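Local coordinates for protein ADP/ATP-dependent NAD(P)H-hydrate dehydratase (Bacillus subtilis, PDB 3RPZ) that dehydrates hydrated NADH and NADPH back to the normal cofactors at the expense of ADP or ATP, a step of nicotinamide nucleotide repair, at residues G227-H232 / K236-N241; G247-L252 / P272-R277. All blocks are in the same frame, centred on the assembly; numbering follows the deposited sequence. Where two conformers were deposited one is given.

Contact 1: residues G227-H232 / K236-N241; sequences GMLCCH and KHAVLN
The imidazole of H232 lies over the backbone of A238: A238 CA stands 3.7 Å from the ring centroid of H232, almost along the ring normal, a CH-pi contact. CG of H232 is anti to its own carbonyl carbon (chi1 -71°), and hydrogen bonds at both nitrogens fix the rotation of the ring. H232 ND1 donates to M228 O at 2.9 Å, a bent bond from above the carbonyl plane, and M228 O also accepts from the backbone N of H232 and of C231. At the far edge, N241 ND2 donates to H232 NE2 at 3.0 Å, nearly straight at 173°, although the ring and amide planes are 48° apart. The same ND2 also bonds T17 OG1, and N241 OD1 takes the indole N-H of W9. A phenylalanine at H232 would probably cost M228 O its side-chain donor and N241 ND2 its acceptor on the ring, though both keep other partners. A238 CB packs against the last turns of helix 217-231, 3.4 Å from M228 O and 3.8 Å from L229 CD2, while the extended M228 chain carries SD to 3.7 Å from the carbonyl carbon of N241. In this tight helical hairpin the axes of 227-231 and 236-241 approach to 8.1 Å; it sets L229 and V239 against I148 of strand 147-149, with helix 11-17 beside H237 and N241.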
loop_
_atom_site.group_PDB
_atom_site.type_symbol
_atom_site.label_atom_id
_atom_site.label_comp_id
_atom_site.label_asym_id
_atom_site.label_seq_id
_atom_site.Cartn_x
_atom_site.Cartn_y
_atom_site.Cartn_z
ATOM N N GLY A 227 15.695 11.730 -11.907
ATOM C CA GLY A 227 15.164 12.894 -11.211
ATOM C C GLY A 227 16.233 13.944 -10.943
ATOM O O GLY A 227 16.000 15.156 -11.136
ATOM N N MET A 228 17.423 13.524 -10.496
ATOM C CA MET A 228 18.450 14.516 -10.187
ATOM C C MET A 228 18.903 15.296 -11.406
ATOM O O MET A 228 19.210 16.488 -11.330
ATOM C CB MET A 228 19.577 13.913 -9.357
ATOM C CG MET A 228 19.101 13.817 -7.745
ATOM S SD MET A 228 20.503 13.158 -6.905
ATOM C CE MET A 228 19.531 12.387 -5.617
ATOM N N LEU A 229 18.860 14.673 -12.568
ATOM C CA LEU A 229 19.182 15.386 -13.833
ATOM C C LEU A 229 18.223 16.535 -14.093
ATOM O O LEU A 229 18.544 17.477 -14.846
ATOM C CB LEU A 229 19.147 14.430 -15.025
ATOM C CG LEU A 229 20.334 13.479 -15.134
ATOM C CD1 LEU A 229 19.973 12.336 -16.095
ATOM C CD2 LEU A 229 21.594 14.240 -15.599
ATOM N N CYS A 230 17.010 16.417 -13.555
ATOM C CA CYS A 230 16.001 17.452 -13.755
ATOM C C CYS A 230 16.156 18.647 -12.851
ATOM O O CYS A 230 15.690 19.754 -13.182
ATOM C CB CYS A 230 14.590 16.850 -13.592
ATOM S SG CYS A 230 14.185 15.644 -14.861
ATOM N N CYS A 231 16.791 18.507 -11.699
ATOM C CA CYS A 231 16.903 19.616 -10.731
ATOM C C CYS A 231 18.302 20.170 -10.573
ATOM O O CYS A 231 18.455 21.263 -10.029
ATOM C CB CYS A 231 16.332 19.238 -9.377
ATOM S SG CYS A 231 17.075 17.816 -8.541
ATOM N N HIS A 232 19.320 19.467 -11.087
ATOM C CA HIS A 232 20.678 19.992 -11.067
ATOM C C HIS A 232 20.988 20.729 -12.363
ATOM O O HIS A 232 20.766 20.166 -13.418
ATOM C CB HIS A 232 21.736 18.877 -10.921
ATOM C CG HIS A 232 21.795 18.213 -9.577
ATOM N ND1 HIS A 232 20.784 17.424 -9.071
ATOM C CD2 HIS A 232 22.758 18.236 -8.615
ATOM C CE1 HIS A 232 21.149 16.956 -7.884
ATOM N NE2 HIS A 232 22.333 17.450 -7.576
ATOM N N LYS A 236 26.674 16.420 -14.464
ATOM C CA LYS A 236 27.711 15.659 -13.765
ATOM C C LYS A 236 27.390 15.529 -12.270
ATOM O O LYS A 236 27.535 14.480 -11.667
ATOM C CB LYS A 236 29.114 16.256 -13.929
ATOM C CG LYS A 236 29.626 16.192 -15.330
ATOM C CD LYS A 236 31.115 16.656 -15.252
ATOM C CE LYS A 236 31.861 16.385 -16.477
ATOM N NZ LYS A 236 33.223 17.004 -16.276
ATOM N N HIS A 237 26.978 16.648 -11.682
ATOM C CA HIS A 237 26.626 16.667 -10.271
ATOM C C HIS A 237 25.418 15.841 -9.986
ATOM O O HIS A 237 25.309 15.201 -8.946
ATOM C CB HIS A 237 26.387 18.103 -9.807
ATOM C CG HIS A 237 27.586 18.962 -9.921
ATOM N ND1 HIS A 237 27.501 20.339 -9.880
ATOM C CD2 HIS A 237 28.884 18.648 -10.075
ATOM C CE1 HIS A 237 28.726 20.829 -10.032
ATOM N NE2 HIS A 237 29.591 19.836 -10.129
ATOM N N ALA A 238 24.449 15.862 -10.911
ATOM C CA ALA A 238 23.273 15.038 -10.754
ATOM C C ALA A 238 23.628 13.554 -10.625
ATOM O O ALA A 238 23.141 12.857 -9.735
ATOM C CB ALA A 238 22.326 15.202 -11.949
ATOM N N VAL A 239 24.504 13.050 -11.508
ATOM C CA VAL A 239 24.921 11.650 -11.484
ATOM C C VAL A 239 25.659 11.344 -10.182
ATOM O O VAL A 239 25.365 10.385 -9.471
ATOM C CB VAL A 239 25.784 11.310 -12.703
ATOM C CG1 VAL A 239 26.300 9.860 -12.591
ATOM C CG2 VAL A 239 24.993 11.482 -13.996
ATOM N N LEU A 240 26.615 12.197 -9.854
ATOM C CA LEU A 240 27.452 11.971 -8.659
ATOM C C LEU A 240 26.640 12.019 -7.363
ATOM O O LEU A 240 26.789 11.169 -6.481
ATOM C CB LEU A 240 28.601 13.009 -8.596
ATOM C CG LEU A 240 29.639 12.818 -9.697
ATOM C CD1 LEU A 240 30.367 14.164 -9.927
ATOM C CD2 LEU A 240 30.594 11.715 -9.323
ATOM N N ASN A 241 25.721 12.976 -7.268
ATOM C CA ASN A 241 24.862 13.079 -6.088
ATOM C C ASN A 241 23.856 11.959 -5.987
ATOM O O ASN A 241 23.547 11.537 -4.879
ATOM C CB ASN A 241 24.172 14.436 -5.995
ATOM C CG ASN A 241 25.182 15.574 -5.666
ATOM O OD1 ASN A 241 26.261 15.296 -5.097
ATOM N ND2 ASN A 241 24.852 16.829 -5.990
#

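Contact 2: residues G247-L252 / P272-R277; sequences GACAEL and PRVWKR
V274 carries this crossing, where helix 264-277 packs over the later turns of helix 235-256 in the ribokinase-like fold expected of NAD(P)H-hydrate dehydratases. Its CB faces C249, whose SG lies 4.2 Å from V274 CB. From there the two methyls part. CG1, anti to the backbone N (chi1 168°), reaches the methyl of A248, with V274 CG1 and A248 CB 3.9 Å apart. CG2, anti to the carbonyl carbon, goes instead to L252, at 3.9 Å between V274 CG2 and L252 CB. The valine thus touches A248, C249 and L252, two of them a helical turn apart, and its branches meet small or near-backbone groups rather than long side-chain ends. These contacts are all apolar. The axes of the two short segments approach to 9.7 Å, at 108° between their directions, so contact is concentrated around one residue and the buried surface is modest, 156 Å². C249 also leans on L267, I270 and L271 from earlier turns of helix 264-277, and I270 meets L252 as well, which continues the apolar seam. Other side chains of 272-277 serve a subunit interface: R273 NH1 forms a salt bridge with E256 of the second subunit, and the indole of W275 meets the ring of H260 of the second subunit, planes about 25° apart. On helix 235-256, E251 OE2 accepts a hydrogen bond from the backbone N of G208, a residue of the AMP pocket.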
loop_
_atom_site.group_PDB
_atom_site.type_symbol
_atom_site.label_atom_id
_atom_site.label_comp_id
_atom_site.label_asym_id
_atom_site.label_seq_id
_atom_site.Cartn_x
_atom_site.Cartn_y
_atom_site.Cartn_z
ATOM N N GLY A 247 23.701 5.413 -1.929
ATOM C CA GLY A 247 24.489 4.669 -0.951
ATOM C C GLY A 247 24.248 5.156 0.464
ATOM O O GLY A 247 24.179 4.361 1.407
ATOM N N ALA A 248 24.121 6.471 0.661
ATOM C CA ALA A 248 23.870 7.040 1.981
ATOM C C ALA A 248 22.564 6.529 2.579
ATOM O O ALA A 248 22.455 6.385 3.796
ATOM C CB ALA A 248 23.900 8.572 1.927
ATOM N N CYS A 249 21.568 6.281 1.740
ATOM C CA CYS A 249 20.298 5.750 2.226
ATOM C C CYS A 249 20.479 4.377 2.828
ATOM O O CYS A 249 19.871 4.058 3.867
ATOM C CB CYS A 249 19.259 5.712 1.123
ATOM S SG CYS A 249 18.656 7.366 0.616
ATOM N N ALA A 250 21.285 3.519 2.187
ATOM C CA ALA A 250 21.592 2.213 2.758
ATOM C C ALA A 250 22.362 2.316 4.053
ATOM O O ALA A 250 22.139 1.516 4.961
ATOM C CB ALA A 250 22.383 1.386 1.733
ATOM N N GLU A 251 23.242 3.288 4.170
ATOM C CA GLU A 251 23.980 3.459 5.427
ATOM C C GLU A 251 23.071 3.924 6.548
ATOM O O GLU A 251 23.246 3.468 7.679
ATOM C CB GLU A 251 25.146 4.423 5.253
ATOM C CG GLU A 251 26.187 3.907 4.290
ATOM C CD GLU A 251 27.364 4.822 4.089
ATOM O OE1 GLU A 251 27.543 5.772 4.901
ATOM O OE2 GLU A 251 28.205 4.521 3.246
ATOM N N LEU A 252 22.103 4.796 6.285
ATOM C CA LEU A 252 21.093 5.155 7.283
ATOM C C LEU A 252 20.360 3.921 7.723
ATOM O O LEU A 252 20.186 3.673 8.914
ATOM C CB LEU A 252 20.072 6.167 6.733
ATOM C CG LEU A 252 18.951 6.592 7.708
ATOM C CD1 LEU A 252 17.830 5.572 7.862
ATOM C CD2 LEU A 252 19.519 6.962 9.098
ATOM N N PRO A 272 14.156 11.149 1.548
ATOM C CA PRO A 272 13.745 12.504 2.023
ATOM C C PRO A 272 14.521 13.024 3.225
ATOM O O PRO A 272 14.944 14.172 3.235
ATOM C CB PRO A 272 12.251 12.312 2.318
ATOM C CG PRO A 272 11.806 11.291 1.310
ATOM C CD PRO A 272 12.987 10.306 1.303
ATOM N N ARG A 273 14.728 12.158 4.218
ATOM C CA ARG A 273 15.424 12.540 5.435
ATOM C C ARG A 273 16.937 12.603 5.203
ATOM O O ARG A 273 17.617 13.489 5.769
ATOM C CB ARG A 273 15.080 11.597 6.590
ATOM C CG ARG A 273 13.747 11.870 7.217
ATOM C CD ARG A 273 13.470 10.946 8.456
ATOM N NE ARG A 273 12.158 11.278 9.015
ATOM C CZ ARG A 273 11.939 12.223 9.913
ATOM N NH1 ARG A 273 12.950 12.939 10.401
ATOM N NH2 ARG A 273 10.697 12.453 10.331
ATOM N N VAL A 274 17.450 11.677 4.411
ATOM C CA VAL A 274 18.877 11.681 4.118
ATOM C C VAL A 274 19.279 12.921 3.345
ATOM O O VAL A 274 20.234 13.620 3.707
ATOM C CB VAL A 274 19.267 10.408 3.424
ATOM C CG1 VAL A 274 20.685 10.490 2.830
ATOM C CG2 VAL A 274 19.155 9.203 4.380
ATOM N N TRP A 275 18.530 13.285 2.323
ATOM C CA TRP A 275 18.849 14.445 1.529
ATOM C C TRP A 275 18.798 15.697 2.403
ATOM O O TRP A 275 19.657 16.562 2.294
ATOM C CB TRP A 275 17.865 14.522 0.331
ATOM C CG TRP A 275 18.117 15.537 -0.740
ATOM C CD1 TRP A 275 18.691 16.756 -0.650
ATOM C CD2 TRP A 275 17.772 15.350 -2.099
ATOM N NE1 TRP A 275 18.702 17.393 -1.892
ATOM C CE2 TRP A 275 18.146 16.523 -2.796
ATOM C CE3 TRP A 275 17.170 14.310 -2.786
ATOM C CZ2 TRP A 275 17.920 16.661 -4.185
ATOM C CZ3 TRP A 275 16.957 14.453 -4.141
ATOM C CH2 TRP A 275 17.325 15.620 -4.812
ATOM N N LYS A 276 17.844 15.824 3.318
ATOM C CA LYS A 276 17.778 16.983 4.207
ATOM C C LYS A 276 19.087 17.205 5.001
ATOM O O LYS A 276 19.465 18.331 5.217
ATOM C CB LYS A 276 16.616 16.806 5.164
ATOM C CG LYS A 276 16.380 17.909 6.209
ATOM C CD LYS A 276 15.858 19.209 5.542
ATOM C CE LYS A 276 15.670 20.348 6.555
ATOM N NZ LYS A 276 15.168 21.583 5.906
ATOM N N ARG A 277 19.731 16.117 5.382
ATOM C CA ARG A 277 20.978 16.155 6.161
ATOM C C ARG A 277 22.086 16.875 5.439
ATOM O O ARG A 277 23.027 17.400 6.074
ATOM C CB ARG A 277 21.469 14.742 6.462
ATOM C CG ARG A 277 22.718 14.721 7.351
ATOM C CD ARG A 277 22.874 13.374 8.010
ATOM N NE ARG A 277 23.756 12.488 7.266
ATOM C CZ ARG A 277 25.064 12.674 7.145
ATOM N NH1 ARG A 277 25.639 13.742 7.679
ATOM N NH2 ARG A 277 25.800 11.808 6.469
#

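The chain leaves helix 217-231, turns through three residues and enters helix 235-256; contact 1 closes that short loop. Contact 2 opens about two turns later on the same helix and closes a longer loop, with 19 residues between its segments, 12 of them helical, when helix 264-277 returns. The two are therefore in series, neither enclosing the other, with helix 235-256 as their shared element and centres 16 Å apart. They also meet directly: M228 CE packs 3.6 Å from W275 CZ3. Together they join the three C-terminal helices, from the region beside strand 147-149 out to the interface with the second subunit.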